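Local coordinates for carboxymuconolactone decarboxylase family protein (Thermotoga maritima, PDB 1VKE) that belongs to the AhpD-like carboxymuconolactone decarboxylase family and possibly takes part in the antioxidative response, perhaps with peroxiredoxin-like oxidoreductase activity, at residues E[80-84]-E[129-133]; E[83-89]-E[118-122]; E[63-68]-E[95-99]. The contacts are given in a common frame with arbitrary orientation. Where two conformers were deposited one is given. Residues are numbered along the deposited sequence.

Overall arrangement
Three contacts tie helices 55-68, 72-84, 89-103 and 108-127 and the C-terminal tail into one all-helical fold. Interactions 1 and 2, their centres 7 Å apart, both start from the C-terminal end of helix 72-84, share Val83 and Gln84, and touch where Ile131 meets Leu121; they seat helix 108-127 and its tail against this helix end. Interaction 3 joins helices 55-68 and 89-103, which flank helix 72-84 in sequence, so its segments alternate with theirs along the chain. Its centre is 19 Å from that of interaction 1, across the chain's centre, and 15 Å from that of interaction 2. The Cys71-Cys74 disulfide, a CXXC pair consistent with a redox role, straddles the other end of helix 72-84.

Interaction 1: residues E[80-84]-E[129-133]; sequences VRCVQ and ETISL
The C-terminal tail of this all-helical AhpD-like fold packs in extended form over the last turn of helix 72-84. Residues 80-84 are helical, Gln84 N bonding to Val80 O at 2.9 Å, whereas 129-133 is irregular, with phi/psi of -97/110 at Ile131 and -144/158 at Ser132. The closest CA atoms are those of Gln84 and Ile131, 7.4 Å apart. Val80 (chi1 t), Val83 (chi1 t), Ile131 (m, t) and Leu133 (m, t) all direct CA-to-CB toward the partner segment, while Ser132 directs its own away. Ile131 spans two helix residues: its CG2 lies 3.7 Å from Val80 CG1 and its CD1 4.1 Å from Val83 CG1. Leu133 CD1 reaches Val80 CG1 at 3.9 Å. Tyr15 of helix 15-28 also touches Val80 and Ile131, so the tail meets that helix too. Gln84 starts sideways, but chi1 m and chi2 t carry its amide across the gap. Arg81 NH1 (chi1 to chi3 all m) donates a hydrogen bond to Gln84 OE1 at 3.2 Å. The other end of that amide binds the tail: Gln84 NE2 donates to Ile131 O at 2.9 Å and to water 1 at 3.2 Å, and this water accepts from Leu133 N at 3.0 Å.

Interaction 2: residues E[83-89]-E[118-122]; sequences VQEGASD and LEELR
Helix 72-84 ends here in a Schellman motif: Gly86, with positive phi (85/17), is the C-prime residue, Gly86 N bonds to Val83 O at 3.0 Å, and Ala87 N pairs with Cys82 O. Ala87 (-66/142) and Ser88 (-86/160) are extended, and Ser88 is the N-cap of helix 89-103. Residues 118-122 are regular helix, Arg122 N to Leu118 O being 2.9 Å. The nearest CA pairs are Val83-Leu121 at 7.8 Å and Asp89-Leu118 at 8.2 Å. Val83 (chi1 t) brings CG2 to Leu118 CD1 (3.8 Å) and Leu121 CD1 (3.9 Å). Arg122 leaves its helix sideways with chi1 and chi2 m, then straightens with chi3 t, bringing its guanidinium against the turn, with Ala87 O and Asp89 OD1 at its edge. Arg122 NH2 donates to Ala87 O at 2.9 Å; in the salt bridge, Arg122 NE and NH2 lie 2.8 and 3.0 Å from Asp89 OD1 (Asp89 chi1 m). Val83 CG2 covers one guanidinium face. Water 2 accepts from Arg122 NH1 (3.0 Å) and donates to Val83 O and Ala87 O, both 2.8 Å. Helix 108-127 is thus held to the turn between helices 72-84 and 89-103, with Ile92 of the latter touching Ala87, Leu118 and Arg122.

Interaction 3: residues E[63-68]-E[95-99]; sequences LVASTV and ALDIA
Buried faces of two helices pack here within the all-helical AhpD-like fold, running in the same general direction: the axes of 63-68 and 95-99 approach to 8.8 Å with a signed crossing angle of -35°. The nearest CA atoms are those of Val68 and Ala99, 5.2 Å apart. The contact is apolar, with no hydrogen bond between the segments. Ala95 points toward the first helix; its CB lies 3.8 Å from Val64 CG2 (Val64 chi1 t), which is also 3.6 Å from Ala95 O. Leu96 starts sideways, but its m, t rotamer brings CD2 to within 4.1 Å of Leu63 CG (Leu63 t, p) and 3.7 Å of Thr67 OG1. Asp97 carboxylate oxygens hydrogen-bond Thr34 and Thr37 of a third subunit. Ile98 (m, t) makes a looser contact, its CG2 4.5 Å from Val64 CG1. Ala99 is central: its CB meets Thr67 CG2 at 3.6 Å and Val68 CG1 at 3.7 Å, and its small side chain permits the close backbone approach, with Val68 CG1 also 3.4 Å from Ala99 O. Thr67 (chi1 m) turns OG1 back to Leu63 O at 2.7 Å, presenting CG2 to Ala99. Helix 55-68 also contacts helix 72-84, Leu63 and Thr67 on Ile75 and Ser66 on His78 and the disulfide-bonded Cys74, while both helices touch a second subunit, through its Met61 on Ala95 and Leu69 on Val68.

Interaction 1: residues E[80-84]-E[129-133]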
ATOM      1  N   VAL E  80      -0.459  -4.968  22.287  1.00 12.58           N
ATOM      2  CA  VAL E  80      -0.485  -5.887  23.457  1.00 11.75           C
ATOM      3  C   VAL E  80       0.947  -6.212  23.915  1.00 11.29           C
ATOM      4  O   VAL E  80       1.276  -6.158  25.102  1.00 11.89           O
ATOM      5  CB  VAL E  80      -1.280  -7.186  23.155  1.00 12.67           C
ATOM      6  CG1 VAL E  80      -1.193  -8.178  24.270  1.00 14.97           C
ATOM      7  CG2 VAL E  80      -2.717  -6.841  22.857  1.00 12.65           C
ATOM      8  N   ARG E  81       1.794  -6.590  22.951  1.00 10.42           N
ATOM      9  CA  ARG E  81       3.146  -7.020  23.300  1.00 10.88           C
ATOM     10  C   ARG E  81       3.927  -5.852  23.893  1.00 10.30           C
ATOM     11  O   ARG E  81       4.698  -6.032  24.861  1.00 10.87           O
ATOM     12  CB  ARG E  81       3.859  -7.482  22.033  0.50 11.73           C
ATOM     13  CG  ARG E  81       3.322  -8.754  21.453  0.50 12.19           C
ATOM     14  CD  ARG E  81       3.670  -9.971  22.287  0.50  9.31           C
ATOM     15  NE  ARG E  81       5.137 -10.070  22.427  0.50 11.70           N
ATOM     16  CZ  ARG E  81       5.817  -9.983  23.575  0.50 14.93           C
ATOM     17  NH1 ARG E  81       5.194  -9.857  24.735  0.50 14.76           N
ATOM     18  NH2 ARG E  81       7.139 -10.066  23.550  0.50 15.38           N
ATOM     19  N   CYS E  82       3.764  -4.641  23.333  1.00 11.02           N
ATOM     20  CA  CYS E  82       4.466  -3.455  23.893  1.00 10.83           C
ATOM     21  C   CYS E  82       4.055  -3.224  25.364  1.00 11.05           C
ATOM     22  O   CYS E  82       4.883  -2.975  26.246  1.00 12.10           O
ATOM     23  CB  CYS E  82       4.155  -2.200  23.111  1.00 12.31           C
ATOM     24  SG  CYS E  82       4.983  -2.154  21.464  1.00 14.05           S
ATOM     25  N   VAL E  83       2.771  -3.280  25.609  1.00 12.23           N
ATOM     26  CA  VAL E  83       2.274  -3.137  26.999  1.00 10.94           C
ATOM     27  C   VAL E  83       2.822  -4.227  27.922  1.00 12.07           C
ATOM     28  O   VAL E  83       3.341  -3.951  29.039  1.00 11.53           O
ATOM     29  CB  VAL E  83       0.718  -3.114  27.018  1.00 11.39           C
ATOM     30  CG1 VAL E  83       0.141  -3.251  28.419  1.00 16.18           C
ATOM     31  CG2 VAL E  83       0.226  -1.827  26.349  1.00 13.64           C
ATOM     32  N   GLN E  84       2.762  -5.468  27.450  1.00 10.91           N
ATOM     33  CA  GLN E  84       3.297  -6.614  28.221  1.00 13.27           C
ATOM     34  C   GLN E  84       4.773  -6.447  28.570  1.00 12.25           C
ATOM     35  O   GLN E  84       5.205  -6.841  29.643  1.00 12.81           O
ATOM     36  CB  GLN E  84       3.104  -7.934  27.468  1.00 13.23           C
ATOM     37  CG  GLN E  84       1.637  -8.387  27.368  1.00 14.88           C
ATOM     38  CD  GLN E  84       1.446  -9.676  26.571  1.00 15.78           C
ATOM     39  OE1 GLN E  84       2.163  -9.924  25.601  1.00 16.32           O
ATOM     40  NE2 GLN E  84       0.481 -10.503  26.993  1.00 19.58           N
ATOM     41  N   GLU E 129      -6.661  -6.992  35.478  1.00 14.78           N
ATOM     42  CA  GLU E 129      -7.125  -8.051  34.564  1.00 15.96           C
ATOM     43  C   GLU E 129      -5.949  -8.459  33.682  1.00 22.08           C
ATOM     44  O   GLU E 129      -5.299  -7.615  33.060  1.00 19.12           O
ATOM     45  CB  GLU E 129      -8.318  -7.551  33.753  1.00 16.21           C
ATOM     46  CG  GLU E 129      -9.498  -7.233  34.656  1.00 21.61           C
ATOM     47  CD  GLU E 129     -10.579  -6.324  34.094  1.00 30.09           C
ATOM     48  OE1 GLU E 129     -10.470  -5.841  32.943  1.00 26.51           O
ATOM     49  OE2 GLU E 129     -11.558  -6.078  34.867  1.00 25.68           O
ATOM     50  N   THR E 130      -5.681  -9.762  33.633  1.00 25.34           N
ATOM     51  CA  THR E 130      -4.528 -10.297  32.904  1.00 25.62           C
ATOM     52  C   THR E 130      -4.659  -9.988  31.442  1.00 25.01           C
ATOM     53  O   THR E 130      -5.701 -10.241  30.830  1.00 22.47           O
ATOM     54  CB  THR E 130      -4.438 -11.837  33.048  1.00 28.15           C
ATOM     55  OG1 THR E 130      -4.272 -12.210  34.430  1.00 35.31           O
ATOM     56  CG2 THR E 130      -3.198 -12.382  32.318  1.00 31.53           C
ATOM     57  N   ILE E 131      -3.579  -9.450  30.893  1.00 25.23           N
ATOM     58  CA  ILE E 131      -3.478  -9.228  29.466  1.00 26.76           C
ATOM     59  C   ILE E 131      -2.718 -10.412  28.860  1.00 29.44           C
ATOM     60  O   ILE E 131      -1.508 -10.572  29.098  1.00 26.16           O
ATOM     61  CB  ILE E 131      -2.773  -7.900  29.180  1.00 23.55           C
ATOM     62  CG1 ILE E 131      -3.660  -6.723  29.634  1.00 27.48           C
ATOM     63  CG2 ILE E 131      -2.528  -7.747  27.697  1.00 28.35           C
ATOM     64  CD1 ILE E 131      -2.892  -5.508  29.974  1.00 26.12           C
ATOM     65  N   SER E 132      -3.426 -11.242  28.100  1.00 32.41           N
ATOM     66  CA  SER E 132      -2.818 -12.429  27.511  1.00 38.37           C
ATOM     67  C   SER E 132      -3.375 -12.729  26.134  1.00 42.69           C
ATOM     68  O   SER E 132      -4.488 -12.316  25.801  1.00 44.64           O
ATOM     69  CB  SER E 132      -3.034 -13.635  28.409  1.00 39.67           C
ATOM     70  OG  SER E 132      -2.315 -14.755  27.908  1.00 51.62           O
ATOM     71  N   LEU E 133      -2.597 -13.470  25.344  1.00 45.84           N
ATOM     72  CA  LEU E 133      -3.005 -13.869  23.993  1.00 48.58           C
ATOM     73  C   LEU E 133      -3.107 -15.391  23.835  1.00 50.06           C
ATOM     74  O   LEU E 133      -2.381 -16.148  24.484  1.00 52.83           O
ATOM     75  CB  LEU E 133      -2.018 -13.299  22.973  1.00 49.00           C
ATOM     76  CG  LEU E 133      -1.979 -11.771  22.924  1.00 50.88           C
ATOM     77  CD1 LEU E 133      -0.926 -11.288  21.956  1.00 52.29           C
ATOM     78  CD2 LEU E 133      -3.342 -11.188  22.554  1.00 54.97           C
TER
HETATM   79  O   HOH W   1       0.167 -13.606  26.415  1.00 40.94           O

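Interaction 2: residues E[83-89]-E[118-122]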
ATOM      1  N   VAL E  83       2.771  -3.280  25.609  1.00 12.23           N
ATOM      2  CA  VAL E  83       2.274  -3.137  26.999  1.00 10.94           C
ATOM      3  C   VAL E  83       2.822  -4.227  27.922  1.00 12.07           C
ATOM      4  O   VAL E  83       3.341  -3.951  29.039  1.00 11.53           O
ATOM      5  CB  VAL E  83       0.718  -3.114  27.018  1.00 11.39           C
ATOM      6  CG1 VAL E  83       0.141  -3.251  28.419  1.00 16.18           C
ATOM      7  CG2 VAL E  83       0.226  -1.827  26.349  1.00 13.64           C
ATOM      8  N   GLN E  84       2.762  -5.468  27.450  1.00 10.91           N
ATOM      9  CA  GLN E  84       3.297  -6.614  28.221  1.00 13.27           C
ATOM     10  C   GLN E  84       4.773  -6.447  28.570  1.00 12.25           C
ATOM     11  O   GLN E  84       5.205  -6.841  29.643  1.00 12.81           O
ATOM     12  CB  GLN E  84       3.104  -7.934  27.468  1.00 13.23           C
ATOM     13  CG  GLN E  84       1.637  -8.387  27.368  1.00 14.88           C
ATOM     14  CD  GLN E  84       1.446  -9.676  26.571  1.00 15.78           C
ATOM     15  OE1 GLN E  84       2.163  -9.924  25.601  1.00 16.32           O
ATOM     16  NE2 GLN E  84       0.481 -10.503  26.993  1.00 19.58           N
ATOM     17  N   GLU E  85       5.530  -5.867  27.653  1.00 12.59           N
ATOM     18  CA  GLU E  85       6.959  -5.658  27.818  1.00 12.30           C
ATOM     19  C   GLU E  85       7.298  -4.336  28.505  1.00 14.43           C
ATOM     20  O   GLU E  85       8.470  -3.948  28.569  1.00 16.38           O
ATOM     21  CB  GLU E  85       7.661  -5.746  26.467  1.00 12.93           C
ATOM     22  CG  GLU E  85       7.610  -7.100  25.807  1.00 12.21           C
ATOM     23  CD  GLU E  85       8.330  -8.200  26.588  1.00 15.40           C
ATOM     24  OE1 GLU E  85       9.226  -7.900  27.419  1.00 17.91           O
ATOM     25  OE2 GLU E  85       7.991  -9.369  26.334  1.00 16.53           O
ATOM     26  N   GLY E  86       6.287  -3.659  29.048  1.00 11.23           N
ATOM     27  CA  GLY E  86       6.518  -2.523  29.941  1.00 13.07           C
ATOM     28  C   GLY E  86       6.724  -1.201  29.223  1.00 12.97           C
ATOM     29  O   GLY E  86       7.222  -0.250  29.817  1.00 12.93           O
ATOM     30  N   ALA E  87       6.336  -1.115  27.947  1.00 11.69           N
ATOM     31  CA  ALA E  87       6.414   0.170  27.260  1.00 10.77           C
ATOM     32  C   ALA E  87       5.451   1.163  27.885  1.00 10.88           C
ATOM     33  O   ALA E  87       4.346   0.777  28.254  1.00 12.86           O
ATOM     34  CB  ALA E  87       6.119   0.036  25.781  1.00 14.25           C
ATOM     35  N   SER E  88       5.873   2.421  27.982  1.00 11.90           N
ATOM     36  CA  SER E  88       4.997   3.511  28.473  1.00 11.67           C
ATOM     37  C   SER E  88       4.168   4.096  27.359  1.00 12.21           C
ATOM     38  O   SER E  88       4.515   3.974  26.180  1.00 10.61           O
ATOM     39  CB  SER E  88       5.833   4.623  29.091  1.00 12.52           C
ATOM     40  OG  SER E  88       6.568   5.320  28.096  1.00 12.23           O
ATOM     41  N   ASP E  89       3.067   4.771  27.710  1.00 12.17           N
ATOM     42  CA  ASP E  89       2.269   5.487  26.687  1.00  9.90           C
ATOM     43  C   ASP E  89       3.121   6.502  25.931  1.00 11.18           C
ATOM     44  O   ASP E  89       2.968   6.591  24.700  1.00 10.59           O
ATOM     45  CB  ASP E  89       1.046   6.202  27.269  1.00 11.52           C
ATOM     46  CG  ASP E  89      -0.065   5.231  27.689  1.00 19.31           C
ATOM     47  OD1 ASP E  89       0.061   4.004  27.457  1.00 15.05           O
ATOM     48  OD2 ASP E  89      -1.134   5.622  28.227  1.00 22.70           O
ATOM     49  N   LEU E 118      -5.250   0.980  23.084  1.00 11.94           N
ATOM     50  CA  LEU E 118      -4.297   1.176  24.183  1.00 11.56           C
ATOM     51  C   LEU E 118      -5.048   1.575  25.460  1.00 12.52           C
ATOM     52  O   LEU E 118      -4.750   1.075  26.560  1.00 12.43           O
ATOM     53  CB  LEU E 118      -3.280   2.224  23.807  1.00 12.33           C
ATOM     54  CG  LEU E 118      -2.225   2.590  24.849  1.00 11.96           C
ATOM     55  CD1 LEU E 118      -1.414   1.380  25.241  1.00 14.99           C
ATOM     56  CD2 LEU E 118      -1.333   3.699  24.342  1.00 16.76           C
ATOM     57  N   GLU E 119      -6.050   2.432  25.315  1.00 10.34           N
ATOM     58  CA  GLU E 119      -6.857   2.840  26.497  1.00 11.10           C
ATOM     59  C   GLU E 119      -7.544   1.646  27.118  1.00 12.22           C
ATOM     60  O   GLU E 119      -7.596   1.534  28.379  1.00 12.87           O
ATOM     61  CB  GLU E 119      -7.811   3.957  26.128  1.00 13.19           C
ATOM     62  CG  GLU E 119      -7.015   5.241  26.026  1.00 17.57           C
ATOM     63  CD  GLU E 119      -7.791   6.433  25.497  1.00 29.17           C
ATOM     64  OE1 GLU E 119      -8.989   6.284  25.188  1.00 33.95           O
ATOM     65  OE2 GLU E 119      -7.166   7.524  25.393  1.00 27.72           O
ATOM     66  N   GLU E 120      -8.067   0.748  26.284  1.00 13.30           N
ATOM     67  CA  GLU E 120      -8.686  -0.482  26.782  1.00 13.35           C
ATOM     68  C   GLU E 120      -7.685  -1.346  27.562  1.00 12.25           C
ATOM     69  O   GLU E 120      -8.007  -1.856  28.655  1.00 13.84           O
ATOM     70  CB  GLU E 120      -9.273  -1.290  25.619  1.00 14.60           C
ATOM     71  CG  GLU E 120     -10.079  -2.501  26.046  1.00 26.59           C
ATOM     72  CD  GLU E 120     -10.627  -3.292  24.849  1.00 29.83           C
ATOM     73  OE1 GLU E 120     -10.696  -2.712  23.716  1.00 39.00           O
ATOM     74  OE2 GLU E 120     -10.977  -4.486  25.053  1.00 44.03           O
ATOM     75  N   LEU E 121      -6.466  -1.485  27.032  1.00 11.27           N
ATOM     76  CA  LEU E 121      -5.424  -2.253  27.719  1.00  9.08           C
ATOM     77  C   LEU E 121      -5.047  -1.605  29.068  1.00  9.87           C
ATOM     78  O   LEU E 121      -4.852  -2.300  30.051  1.00 10.64           O
ATOM     79  CB  LEU E 121      -4.163  -2.364  26.854  1.00 11.84           C
ATOM     80  CG  LEU E 121      -4.378  -3.106  25.527  1.00 12.94           C
ATOM     81  CD1 LEU E 121      -3.125  -3.058  24.683  1.00 12.10           C
ATOM     82  CD2 LEU E 121      -4.815  -4.529  25.766  1.00 13.84           C
ATOM     83  N   ARG E 122      -4.918  -0.288  29.086  1.00 10.61           N
ATOM     84  CA  ARG E 122      -4.585   0.434  30.347  1.00  8.27           C
ATOM     85  C   ARG E 122      -5.688   0.273  31.392  1.00  8.45           C
ATOM     86  O   ARG E 122      -5.398   0.167  32.588  1.00  9.08           O
ATOM     87  CB  ARG E 122      -4.263   1.908  30.108  1.00 10.06           C
ATOM     88  CG  ARG E 122      -2.958   2.148  29.301  1.00 11.27           C
ATOM     89  CD  ARG E 122      -1.733   1.478  29.871  1.00 13.44           C
ATOM     90  NE  ARG E 122      -0.547   1.840  29.096  1.00  9.36           N
ATOM     91  CZ  ARG E 122       0.615   1.203  29.137  1.00 15.09           C
ATOM     92  NH1 ARG E 122       0.791   0.165  29.926  1.00 12.62           N
ATOM     93  NH2 ARG E 122       1.601   1.635  28.362  1.00 12.01           N
TER
HETATM   94  O   HOH W   2       3.355  -1.302  29.856  1.00 21.92           O

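Interaction 3: residues E[63-68]-E[95-99]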
ATOM      1  N   LEU E  63       5.150  -2.347  15.745  1.00  9.91           N
ATOM      2  CA  LEU E  63       4.043  -1.368  15.827  1.00  8.50           C
ATOM      3  C   LEU E  63       4.179  -0.310  14.735  1.00  8.38           C
ATOM      4  O   LEU E  63       3.195   0.020  14.021  1.00 11.34           O
ATOM      5  CB  LEU E  63       4.013  -0.706  17.209  1.00 10.07           C
ATOM      6  CG  LEU E  63       2.954   0.366  17.434  1.00 12.33           C
ATOM      7  CD1 LEU E  63       1.578  -0.184  17.276  1.00 11.98           C
ATOM      8  CD2 LEU E  63       3.074   0.952  18.832  1.00 12.27           C
ATOM      9  N   VAL E  64       5.378   0.242  14.586  1.00  9.54           N
ATOM     10  CA  VAL E  64       5.626   1.244  13.549  1.00 10.02           C
ATOM     11  C   VAL E  64       5.312   0.656  12.168  1.00 10.01           C
ATOM     12  O   VAL E  64       4.602   1.286  11.366  1.00 11.05           O
ATOM     13  CB  VAL E  64       7.083   1.792  13.627  1.00 10.41           C
ATOM     14  CG1 VAL E  64       7.428   2.641  12.401  1.00 11.64           C
ATOM     15  CG2 VAL E  64       7.209   2.611  14.905  1.00 10.48           C
ATOM     16  N   ALA E  65       5.869  -0.530  11.870  1.00  9.68           N
ATOM     17  CA  ALA E  65       5.680  -1.134  10.544  1.00 10.13           C
ATOM     18  C   ALA E  65       4.183  -1.384  10.292  1.00  9.10           C
ATOM     19  O   ALA E  65       3.683  -1.086   9.184  1.00 10.71           O
ATOM     20  CB  ALA E  65       6.446  -2.427  10.427  1.00 12.98           C
ATOM     21  N   SER E  66       3.487  -1.915  11.283  1.00  9.13           N
ATOM     22  CA  SER E  66       2.050  -2.263  11.162  1.00  9.25           C
ATOM     23  C   SER E  66       1.195  -1.020  10.998  1.00 10.40           C
ATOM     24  O   SER E  66       0.168  -1.074  10.361  1.00 10.83           O
ATOM     25  CB  SER E  66       1.604  -3.006  12.441  1.00 13.17           C
ATOM     26  OG  SER E  66       2.323  -4.235  12.594  1.00 15.09           O
ATOM     27  N   THR E  67       1.600   0.096  11.596  1.00 10.40           N
ATOM     28  CA  THR E  67       0.857   1.340  11.476  1.00 10.21           C
ATOM     29  C   THR E  67       1.030   2.005  10.108  1.00  9.47           C
ATOM     30  O   THR E  67       0.061   2.438   9.498  1.00 11.97           O
ATOM     31  CB  THR E  67       1.257   2.304  12.622  1.00 11.60           C
ATOM     32  OG1 THR E  67       1.005   1.670  13.879  1.00 12.31           O
ATOM     33  CG2 THR E  67       0.412   3.590  12.579  1.00 12.40           C
ATOM     34  N   VAL E  68       2.263   2.121   9.601  1.00 10.34           N
ATOM     35  CA  VAL E  68       2.450   2.760   8.319  1.00  9.25           C
ATOM     36  C   VAL E  68       1.828   1.919   7.186  1.00 10.74           C
ATOM     37  O   VAL E  68       1.446   2.453   6.114  1.00 11.66           O
ATOM     38  CB  VAL E  68       3.936   3.085   7.946  1.00 10.62           C
ATOM     39  CG1 VAL E  68       4.525   4.037   8.937  1.00 17.65           C
ATOM     40  CG2 VAL E  68       4.764   1.848   7.776  1.00  9.98           C
ATOM     41  N   ALA E  95       6.699   6.496  19.036  1.00 12.13           N
ATOM     42  CA  ALA E  95       6.737   5.590  17.891  1.00 12.56           C
ATOM     43  C   ALA E  95       5.609   5.831  16.912  1.00 11.53           C
ATOM     44  O   ALA E  95       5.827   5.835  15.691  1.00 11.40           O
ATOM     45  CB  ALA E  95       6.706   4.155  18.380  1.00 12.40           C
ATOM     46  N   LEU E  96       4.385   6.035  17.407  1.00 11.07           N
ATOM     47  CA  LEU E  96       3.246   6.236  16.533  1.00 12.22           C
ATOM     48  C   LEU E  96       3.413   7.552  15.734  1.00 11.13           C
ATOM     49  O   LEU E  96       2.918   7.657  14.612  1.00 12.07           O
ATOM     50  CB  LEU E  96       1.923   6.227  17.320  1.00 12.61           C
ATOM     51  CG  LEU E  96       1.438   4.886  17.888  1.00 11.76           C
ATOM     52  CD1 LEU E  96       0.273   5.071  18.878  1.00 15.14           C
ATOM     53  CD2 LEU E  96       1.059   3.935  16.741  1.00 14.60           C
ATOM     54  N   ASP E  97       4.058   8.545  16.341  1.00 12.17           N
ATOM     55  CA  ASP E  97       4.310   9.836  15.662  1.00 12.99           C
ATOM     56  C   ASP E  97       5.205   9.658  14.434  1.00 12.41           C
ATOM     57  O   ASP E  97       4.980  10.288  13.395  1.00 14.23           O
ATOM     58  CB  ASP E  97       4.978  10.826  16.592  1.00 13.58           C
ATOM     59  CG  ASP E  97       4.016  11.573  17.474  1.00 18.02           C
ATOM     60  OD1 ASP E  97       2.800  11.609  17.176  1.00 16.20           O
ATOM     61  OD2 ASP E  97       4.441  12.219  18.469  1.00 16.01           O
ATOM     62  N   ILE E  98       6.195   8.767  14.531  1.00 11.07           N
ATOM     63  CA  ILE E  98       7.048   8.437  13.389  1.00 12.80           C
ATOM     64  C   ILE E  98       6.201   7.811  12.300  1.00 13.42           C
ATOM     65  O   ILE E  98       6.287   8.180  11.139  1.00 12.35           O
ATOM     66  CB  ILE E  98       8.228   7.516  13.823  1.00 12.84           C
ATOM     67  CG1 ILE E  98       9.275   8.313  14.613  1.00 14.58           C
ATOM     68  CG2 ILE E  98       8.868   6.893  12.634  1.00 13.73           C
ATOM     69  CD1 ILE E  98      10.266   7.488  15.425  1.00 15.19           C
ATOM     70  N   ALA E  99       5.384   6.838  12.669  1.00 11.93           N
ATOM     71  CA  ALA E  99       4.478   6.200  11.713  1.00 11.91           C
ATOM     72  C   ALA E  99       3.531   7.198  11.027  1.00 10.49           C
ATOM     73  O   ALA E  99       3.292   7.124   9.824  1.00 12.57           O
ATOM     74  CB  ALA E  99       3.648   5.115  12.402  1.00 13.30           C
TER